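PDB 6NZS: dextranase from Pseudarthrobacter oxydans, which catalyses the endohydrolysis of alpha-1,6-glucosidic linkages in dextran. Local coordinates for residues His395-Glu409 with Asp424-Met438. Residues are numbered along the deposited sequence; the frame is centred on the assembly and turned at random.
Sequences HSDVTIDNTVIWKNE and DNVNVTNTTVIHNRM
Asp401 OD1 is gripped twice. Thr429 OG1 donates to Asp401 OD1 at 2.7 Å, on the anti side, 23° out of the carboxylate plane. Asn430 ND2 donates to the syn lone pair of Asp401 OD1 at 2.9 Å. Asp401 CG lies anti to the backbone N (chi1 -176°), which swings the carboxylate over to strand 423-435. At the corner Asn402 lies beside Asn430, both with left-handed backbone angles. The alternation of faces slips there: Asp401 and Thr429 are on one face, Thr403 and Thr431 on the other. Inside this bend one water is hydrogen-bonded to Thr403 OG1, Thr431 OG1 and Thr429 O, tying the strands together.

On the inward face Ile400 CD1 packs alongside Val428 CG2 at 4.1 Å, and Ile405 CD1 meets Thr431 CG2 at 3.7 Å. On the other face of the sheet, His435 CD2 and CB lie over one face of the Trp406 indole. His435 CB is 3.6 Å from the centroid of the five-membered ring, a CH-pi contact. The imidazole is inclined at 43° to the six-membered ring. Further along, Arg437 NE donates to Glu409 OE2 at 3.0 Å. The oxygen lies in the guanidinium plane but is approached from above its own carboxylate plane. Arg437 NH1 also forms a salt bridge with Glu181, so the guanidinium is shared between two carboxylates.

The two strands lie in successive coils of the pectate-lyase-like right-handed beta-helix. Strands 377-380 and 382-386 flank strand 398-407, and strand 469-482 pairs in parallel with the far side of strand 423-435. Strand 176-192 of the N-terminal Ig-like domain packs against Trp406 and His435.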
loop_
_atom_site.group_PDB
_atom_site.type_symbol
_atom_site.label_atom_id
_atom_site.label_comp_id
_atom_site.label_asym_id
_atom_site.label_seq_id
_atom_site.Cartn_x
_atom_site.Cartn_y
_atom_site.Cartn_z
ATOM N N HIS A 395 15.839 4.841 -4.744
ATOM C CA HIS A 395 16.386 5.327 -6.006
ATOM C C HIS A 395 16.299 6.842 -6.103
ATOM O O HIS A 395 15.406 7.473 -5.537
ATOM C CB HIS A 395 15.658 4.694 -7.197
ATOM C CG HIS A 395 15.705 3.202 -7.188
ATOM N ND1 HIS A 395 16.768 2.484 -7.697
ATOM C CD2 HIS A 395 14.845 2.292 -6.674
ATOM C CE1 HIS A 395 16.546 1.194 -7.515
ATOM N NE2 HIS A 395 15.388 1.050 -6.892
ATOM N N SER A 396 17.218 7.409 -6.879
ATOM C CA SER A 396 17.260 8.845 -7.100
ATOM C C SER A 396 16.123 9.304 -8.011
ATOM O O SER A 396 15.540 8.530 -8.780
ATOM C CB SER A 396 18.590 9.229 -7.752
ATOM O OG SER A 396 19.670 8.902 -6.890
ATOM N N ASP A 397 15.806 10.593 -7.912
ATOM C CA ASP A 397 14.912 11.256 -8.863
ATOM C C ASP A 397 13.516 10.631 -8.855
ATOM O O ASP A 397 12.937 10.321 -9.900
ATOM C CB ASP A 397 15.515 11.288 -10.277
ATOM C CG ASP A 397 16.856 12.004 -10.331
ATOM O OD1 ASP A 397 17.048 12.992 -9.591
ATOM O OD2 ASP A 397 17.721 11.578 -11.132
ATOM N N VAL A 398 12.971 10.445 -7.655
ATOM C CA VAL A 398 11.664 9.827 -7.469
ATOM C C VAL A 398 10.744 10.858 -6.836
ATOM O O VAL A 398 11.139 11.546 -5.884
ATOM C CB VAL A 398 11.759 8.544 -6.621
ATOM C CG1 VAL A 398 10.364 8.081 -6.168
ATOM C CG2 VAL A 398 12.474 7.435 -7.402
ATOM N N THR A 399 9.527 10.969 -7.366
ATOM C CA THR A 399 8.535 11.912 -6.865
ATOM C C THR A 399 7.224 11.179 -6.626
ATOM O O THR A 399 6.738 10.480 -7.516
ATOM C CB THR A 399 8.330 13.057 -7.864
ATOM O OG1 THR A 399 9.596 13.692 -8.102
ATOM C CG2 THR A 399 7.356 14.089 -7.318
ATOM N N ILE A 400 6.664 11.327 -5.422
ATOM C CA ILE A 400 5.396 10.704 -5.044
ATOM C C ILE A 400 4.473 11.779 -4.493
ATOM O O ILE A 400 4.900 12.602 -3.675
ATOM C CB ILE A 400 5.607 9.618 -3.969
ATOM C CG1 ILE A 400 6.536 8.517 -4.471
ATOM C CG2 ILE A 400 4.265 9.028 -3.534
ATOM C CD1 ILE A 400 6.867 7.467 -3.417
ATOM N N ASP A 401 3.202 11.756 -4.904
ATOM C CA ASP A 401 2.201 12.646 -4.330
ATOM C C ASP A 401 0.892 11.904 -4.098
ATOM O O ASP A 401 0.488 11.068 -4.914
ATOM C CB ASP A 401 1.920 13.869 -5.218
ATOM C CG ASP A 401 0.950 14.831 -4.570
ATOM O OD1 ASP A 401 1.250 15.323 -3.466
ATOM O OD2 ASP A 401 -0.126 15.083 -5.140
ATOM N N ASN A 402 0.215 12.245 -2.999
ATOM C CA ASN A 402 -1.172 11.844 -2.772
ATOM C C ASN A 402 -1.317 10.335 -2.600
ATOM O O ASN A 402 -1.991 9.664 -3.397
ATOM C CB ASN A 402 -2.085 12.382 -3.883
ATOM C CG ASN A 402 -3.550 12.222 -3.557
ATOM O OD1 ASN A 402 -3.930 12.120 -2.381
ATOM N ND2 ASN A 402 -4.386 12.199 -4.590
ATOM N N THR A 403 -0.712 9.808 -1.542
ATOM C CA THR A 403 -0.739 8.384 -1.218
ATOM C C THR A 403 -1.537 8.190 0.060
ATOM O O THR A 403 -1.191 8.767 1.099
ATOM C CB THR A 403 0.671 7.845 -0.975
ATOM O OG1 THR A 403 1.581 8.315 -1.985
ATOM C CG2 THR A 403 0.675 6.326 -0.998
ATOM N N VAL A 404 -2.578 7.364 -0.008
ATOM C CA VAL A 404 -3.350 6.945 1.157
ATOM C C VAL A 404 -2.878 5.546 1.525
ATOM O O VAL A 404 -2.783 4.675 0.651
ATOM C CB VAL A 404 -4.852 6.944 0.829
ATOM C CG1 VAL A 404 -5.657 6.359 1.985
ATOM C CG2 VAL A 404 -5.335 8.365 0.502
ATOM N N ILE A 405 -2.554 5.330 2.804
ATOM C CA ILE A 405 -1.926 4.083 3.237
ATOM C C ILE A 405 -2.696 3.492 4.410
ATOM O O ILE A 405 -2.963 4.185 5.397
ATOM C CB ILE A 405 -0.448 4.294 3.621
ATOM C CG1 ILE A 405 0.344 4.803 2.404
ATOM C CG2 ILE A 405 0.143 2.994 4.191
ATOM C CD1 ILE A 405 1.787 5.197 2.728
ATOM N N TRP A 406 -3.053 2.208 4.297
ATOM C CA TRP A 406 -3.583 1.411 5.403
ATOM C C TRP A 406 -2.473 0.426 5.747
ATOM O O TRP A 406 -2.288 -0.588 5.069
ATOM C CB TRP A 406 -4.864 0.684 4.996
ATOM C CG TRP A 406 -5.650 0.146 6.176
ATOM C CD1 TRP A 406 -5.178 -0.591 7.239
ATOM C CD2 TRP A 406 -7.049 0.326 6.404
ATOM N NE1 TRP A 406 -6.213 -0.872 8.107
ATOM C CE2 TRP A 406 -7.367 -0.320 7.615
ATOM C CE3 TRP A 406 -8.070 0.971 5.691
ATOM C CZ2 TRP A 406 -8.665 -0.326 8.141
ATOM C CZ3 TRP A 406 -9.344 0.966 6.211
ATOM C CH2 TRP A 406 -9.633 0.332 7.426
ATOM N N LYS A 407 -1.709 0.738 6.777
ATOM C CA LYS A 407 -0.577 -0.088 7.148
ATOM C C LYS A 407 -1.058 -1.217 8.053
ATOM O O LYS A 407 -1.948 -1.012 8.879
ATOM C CB LYS A 407 0.448 0.806 7.861
ATOM C CG LYS A 407 1.628 0.094 8.494
ATOM C CD LYS A 407 2.570 -0.439 7.435
ATOM C CE LYS A 407 3.503 -1.470 8.026
ATOM N NZ LYS A 407 4.548 -1.866 7.019
ATOM N N ASN A 408 -0.495 -2.419 7.871
ATOM C CA ASN A 408 -0.812 -3.521 8.775
ATOM C C ASN A 408 0.217 -3.567 9.904
ATOM O O ASN A 408 0.460 -2.538 10.541
ATOM C CB ASN A 408 -0.985 -4.842 8.010
ATOM C CG ASN A 408 -2.296 -4.891 7.219
ATOM O OD1 ASN A 408 -3.024 -3.901 7.131
ATOM N ND2 ASN A 408 -2.619 -6.066 6.685
ATOM N N GLU A 409 0.843 -4.718 10.160
ATOM C CA GLU A 409 1.632 -4.901 11.379
ATOM C C GLU A 409 3.130 -4.744 11.175
ATOM O O GLU A 409 3.824 -4.196 12.046
ATOM C CB GLU A 409 1.398 -6.313 11.926
ATOM C CG GLU A 409 -0.014 -6.552 12.420
ATOM C CD GLU A 409 -0.856 -7.339 11.443
ATOM O OE1 GLU A 409 -0.373 -7.628 10.327
ATOM O OE2 GLU A 409 -2.010 -7.667 11.792
ATOM N N ASP A 424 19.711 10.401 -4.395
ATOM C CA ASP A 424 19.665 11.856 -4.435
ATOM C C ASP A 424 18.325 12.278 -5.030
ATOM O O ASP A 424 17.852 11.666 -5.989
ATOM C CB ASP A 424 20.819 12.364 -5.318
ATOM C CG ASP A 424 21.052 13.873 -5.230
ATOM O OD1 ASP A 424 20.407 14.597 -4.453
ATOM O OD2 ASP A 424 21.939 14.346 -5.979
ATOM N N ASN A 425 17.714 13.310 -4.445
ATOM C CA ASN A 425 16.582 14.016 -5.047
ATOM C C ASN A 425 15.294 13.200 -5.004
ATOM O O ASN A 425 14.784 12.755 -6.036
ATOM C CB ASN A 425 16.892 14.494 -6.476
ATOM C CG ASN A 425 15.771 15.327 -7.071
ATOM O OD1 ASN A 425 15.141 16.125 -6.377
ATOM N ND2 ASN A 425 15.505 15.132 -8.358
ATOM N N VAL A 426 14.749 13.031 -3.806
ATOM C CA VAL A 426 13.506 12.298 -3.592
ATOM C C VAL A 426 12.506 13.247 -2.946
ATOM O O VAL A 426 12.850 13.964 -1.997
ATOM C CB VAL A 426 13.754 11.065 -2.710
ATOM C CG1 VAL A 426 12.442 10.427 -2.294
ATOM C CG2 VAL A 426 14.629 10.060 -3.449
ATOM N N ASN A 427 11.272 13.251 -3.450
ATOM C CA ASN A 427 10.236 14.145 -2.947
ATOM C C ASN A 427 8.948 13.356 -2.788
ATOM O O ASN A 427 8.410 12.847 -3.773
ATOM C CB ASN A 427 10.013 15.317 -3.907
ATOM C CG ASN A 427 11.182 16.285 -3.930
ATOM O OD1 ASN A 427 12.074 16.193 -4.789
ATOM N ND2 ASN A 427 11.188 17.218 -2.987
ATOM N N VAL A 428 8.439 13.286 -1.560
ATOM C CA VAL A 428 7.215 12.548 -1.248
ATOM C C VAL A 428 6.270 13.490 -0.515
ATOM O O VAL A 428 6.554 13.898 0.619
ATOM C CB VAL A 428 7.502 11.308 -0.385
ATOM C CG1 VAL A 428 6.204 10.573 -0.025
ATOM C CG2 VAL A 428 8.483 10.372 -1.061
ATOM N N THR A 429 5.134 13.804 -1.134
ATOM C CA THR A 429 4.216 14.793 -0.588
ATOM C C THR A 429 2.824 14.205 -0.375
ATOM O O THR A 429 2.360 13.352 -1.137
ATOM C CB THR A 429 4.141 16.041 -1.487
ATOM O OG1 THR A 429 3.810 15.648 -2.825
ATOM C CG2 THR A 429 5.481 16.770 -1.489
ATOM N N ASN A 430 2.158 14.667 0.684
ATOM C CA ASN A 430 0.730 14.409 0.898
ATOM C C ASN A 430 0.429 12.920 1.069
ATOM O O ASN A 430 -0.336 12.313 0.315
ATOM C CB ASN A 430 -0.120 15.073 -0.189
ATOM C CG ASN A 430 0.047 16.563 -0.173
ATOM O OD1 ASN A 430 -0.066 17.182 0.882
ATOM N ND2 ASN A 430 0.396 17.142 -1.314
ATOM N N THR A 431 1.057 12.352 2.090
ATOM C CA THR A 431 0.856 10.964 2.494
ATOM C C THR A 431 -0.073 10.963 3.694
ATOM O O THR A 431 0.135 11.732 4.636
ATOM C CB THR A 431 2.196 10.346 2.906
ATOM O OG1 THR A 431 3.165 10.523 1.859
ATOM C CG2 THR A 431 2.035 8.861 3.219
ATOM N N THR A 432 -1.102 10.117 3.661
ATOM C CA THR A 432 -1.965 9.930 4.820
ATOM C C THR A 432 -1.959 8.457 5.189
ATOM O O THR A 432 -2.441 7.618 4.418
ATOM C CB THR A 432 -3.387 10.413 4.560
ATOM O OG1 THR A 432 -3.354 11.769 4.094
ATOM C CG2 THR A 432 -4.199 10.380 5.834
ATOM N N VAL A 433 -1.431 8.152 6.372
ATOM C CA VAL A 433 -1.462 6.804 6.919
ATOM C C VAL A 433 -2.726 6.736 7.767
ATOM O O VAL A 433 -2.745 7.181 8.916
ATOM C CB VAL A 433 -0.205 6.507 7.736
ATOM C CG1 VAL A 433 -0.154 5.039 8.169
ATOM C CG2 VAL A 433 1.061 6.864 6.917
ATOM N N ILE A 434 -3.807 6.226 7.170
ATOM C CA ILE A 434 -5.111 6.309 7.819
ATOM C C ILE A 434 -5.234 5.316 8.965
ATOM O O ILE A 434 -6.004 5.549 9.903
ATOM C CB ILE A 434 -6.280 6.185 6.817
ATOM C CG1 ILE A 434 -6.199 4.902 5.985
ATOM C CG2 ILE A 434 -6.378 7.434 5.925
ATOM C CD1 ILE A 434 -7.525 4.594 5.251
ATOM N N HIS A 435 -4.512 4.196 8.890
ATOM C CA HIS A 435 -4.491 3.201 9.952
ATOM C C HIS A 435 -3.132 2.537 9.947
ATOM O O HIS A 435 -2.425 2.535 8.937
ATOM C CB HIS A 435 -5.564 2.132 9.728
ATOM C CG HIS A 435 -6.953 2.659 9.867
ATOM N ND1 HIS A 435 -7.439 3.129 11.067
ATOM C CD2 HIS A 435 -7.947 2.825 8.962
ATOM C CE1 HIS A 435 -8.680 3.554 10.902
ATOM N NE2 HIS A 435 -9.011 3.378 9.633
ATOM N N ASN A 436 -2.789 1.943 11.087
ATOM C CA ASN A 436 -1.590 1.121 11.172
ATOM C C ASN A 436 -1.727 0.225 12.389
ATOM O O ASN A 436 -2.384 0.592 13.364
ATOM C CB ASN A 436 -0.319 1.974 11.287
ATOM C CG ASN A 436 -0.134 2.550 12.674
ATOM O OD1 ASN A 436 0.608 1.995 13.495
ATOM N ND2 ASN A 436 -0.823 3.650 12.961
ATOM N N ARG A 437 -1.077 -0.939 12.336
ATOM C CA ARG A 437 -1.066 -1.866 13.459
ATOM C C ARG A 437 0.365 -2.176 13.880
ATOM O O ARG A 437 0.685 -3.299 14.274
ATOM C CB ARG A 437 -1.849 -3.144 13.153
ATOM C CG ARG A 437 -3.373 -2.947 13.125
ATOM C CD ARG A 437 -4.130 -4.280 13.201
ATOM N NE ARG A 437 -3.752 -5.197 12.129
ATOM C CZ ARG A 437 -4.258 -5.183 10.902
ATOM N NH1 ARG A 437 -5.188 -4.297 10.559
ATOM N NH2 ARG A 437 -3.826 -6.065 10.005
ATOM N N MET A 438 1.243 -1.179 13.804
ATOM C CA MET A 438 2.636 -1.376 14.198
ATOM C C MET A 438 2.709 -1.450 15.721
ATOM O O MET A 438 2.345 -0.497 16.419
ATOM C CB MET A 438 3.507 -0.256 13.631
ATOM C CG MET A 438 3.527 -0.254 12.093
ATOM S SD MET A 438 4.712 0.893 11.335
ATOM C CE MET A 438 4.044 2.457 11.882
HETATM O O HOH W 1 2.448 10.528 -0.822
HETATM O O HOH W 2 -5.959 -4.550 7.785
#